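Local coordinates for protein Asp (Solanum tuberosum, PDB 3RFI) that forms the saposin-like insert domain of a plant aspartic protease, a helical module that probably mediates interaction with membranes and lipids, at residues K88-G91 and T92-K95. Residues are numbered along the deposited sequence; the frame is centred on the assembly and turned at random.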
loop_
_atom_site.group_PDB
_atom_site.type_symbol
_atom_site.label_atom_id
_atom_site.label_comp_id
_atom_site.label_asym_id
_atom_site.label_seq_id
_atom_site.Cartn_x
_atom_site.Cartn_y
_atom_site.Cartn_z
ATOM N N LYS A 88 4.460 -1.164 -6.277
ATOM C CA LYS A 88 5.175 0.026 -6.785
ATOM C C LYS A 88 4.883 0.232 -8.254
ATOM O O LYS A 88 5.221 1.287 -8.817
ATOM C CB LYS A 88 6.701 -0.190 -6.677
ATOM C CG LYS A 88 7.273 -0.209 -5.275
ATOM C CD LYS A 88 8.794 -0.524 -5.355
ATOM C CE LYS A 88 9.307 -1.486 -4.218
ATOM N NZ LYS A 88 10.507 -2.368 -4.584
ATOM N N GLN A 89 4.340 -0.794 -8.907
ATOM C CA GLN A 89 4.226 -0.768 -10.354
ATOM C C GLN A 89 3.307 0.386 -10.761
ATOM O O GLN A 89 2.379 0.691 -10.040
ATOM C CB GLN A 89 3.765 -2.122 -10.940
ATOM C CG GLN A 89 4.719 -3.359 -10.692
ATOM C CD GLN A 89 6.145 -3.199 -11.206
ATOM O OE1 GLN A 89 6.352 -2.825 -12.368
ATOM N NE2 GLN A 89 7.143 -3.531 -10.366
ATOM N N GLU A 90 3.591 1.054 -11.888
ATOM C CA GLU A 90 2.751 2.206 -12.333
ATOM C C GLU A 90 1.255 1.921 -12.404
ATOM O O GLU A 90 0.446 2.659 -11.840
ATOM C CB GLU A 90 3.188 2.750 -13.721
ATOM C CG GLU A 90 4.099 3.953 -13.701
ATOM C CD GLU A 90 3.712 5.030 -12.677
ATOM O OE1 GLU A 90 4.548 5.263 -11.776
ATOM O OE2 GLU A 90 2.622 5.650 -12.768
ATOM N N GLY A 91 0.903 0.869 -13.142
ATOM C CA GLY A 91 -0.472 0.429 -13.252
ATOM C C GLY A 91 -1.163 0.295 -11.904
ATOM O O GLY A 91 -2.284 0.734 -11.738
ATOM N N THR A 92 -0.492 -0.327 -10.936
ATOM C CA THR A 92 -1.113 -0.581 -9.654
ATOM C C THR A 92 -1.355 0.729 -8.876
ATOM O O THR A 92 -2.456 0.969 -8.390
ATOM C CB THR A 92 -0.273 -1.560 -8.852
ATOM O OG1 THR A 92 -0.232 -2.799 -9.564
ATOM C CG2 THR A 92 -0.840 -1.747 -7.415
ATOM N N LYS A 93 -0.315 1.553 -8.784
ATOM C CA LYS A 93 -0.386 2.883 -8.200
ATOM C C LYS A 93 -1.508 3.674 -8.833
ATOM O O LYS A 93 -2.328 4.238 -8.120
ATOM C CB LYS A 93 0.950 3.621 -8.395
ATOM C CG LYS A 93 0.871 5.132 -8.105
ATOM C CD LYS A 93 1.973 5.928 -8.867
ATOM C CE LYS A 93 3.341 5.228 -8.776
ATOM N NZ LYS A 93 4.467 6.186 -8.704
ATOM N N GLU A 94 -1.565 3.701 -10.166
ATOM C CA GLU A 94 -2.532 4.567 -10.853
ATOM C C GLU A 94 -3.967 4.052 -10.592
ATOM O O GLU A 94 -4.906 4.841 -10.438
ATOM C CB GLU A 94 -2.248 4.654 -12.354
ATOM C CG GLU A 94 -0.848 5.257 -12.738
ATOM C CD GLU A 94 -0.501 5.082 -14.251
ATOM O OE1 GLU A 94 -1.406 4.755 -15.051
ATOM O OE2 GLU A 94 0.682 5.243 -14.653
ATOM N N LYS A 95 -4.117 2.729 -10.532
ATOM C CA LYS A 95 -5.421 2.105 -10.273
ATOM C C LYS A 95 -5.857 2.500 -8.856
ATOM O O LYS A 95 -7.018 2.820 -8.603
ATOM C CB LYS A 95 -5.251 0.578 -10.359
ATOM C CG LYS A 95 -6.497 -0.271 -10.146
ATOM C CD LYS A 95 -6.275 -1.612 -10.870
ATOM C CE LYS A 95 -7.071 -2.733 -10.250
ATOM N NZ LYS A 95 -8.535 -2.529 -10.480
#
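The carboxylate of Glu-90 is met at its OE2 edge by the carboxylate of Glu-94, while the end of Lys-93 stands off one face near OE1. Methylene CE of Lys-93 lies farther from the carboxylate plane than NZ, which reaches OE1 of Glu-90 at a tilt in a weak salt bridge of 3.2 Å. The two side chains run alongside each other in the same direction; CG of Lys-93 is anti to its backbone N (chi1 167°), and a bend at chi3 turns the amine toward the acid. The carboxylates of Glu-90 and Glu-94 are inclined by 47°, and their OE2 atoms stand only 2.7 Å apart, which suggests that one of the acids holds a proton. The neighbouring amine and the helix N-terminus would probably ease this crowding of acids. Replacing Lys-93 with alanine would remove the amine, and OE1 of Glu-90 would probably lose its ionic partner, with less positive charge to offset the paired acids.

Along the backbone, the first helical turn is closed by hydrogen bonds. Gln-89, the N-cap residue, accepts N of Lys-93 through its carbonyl O at 3.1 Å, and O of Glu-90 receives N of Glu-94 at 2.8 Å. NE2 of Gln-89 reaches back to O of Asn-85, while Thr-92 OG1 bonds Gln-86, two bonds that join the start of helix 90-104 to the end of helix 71-87.

The site is thus the exposed start of helix 90-104 in the saposin-like fold, with Thr-92 and Lys-93 touching Trp-23 of helix 6-29.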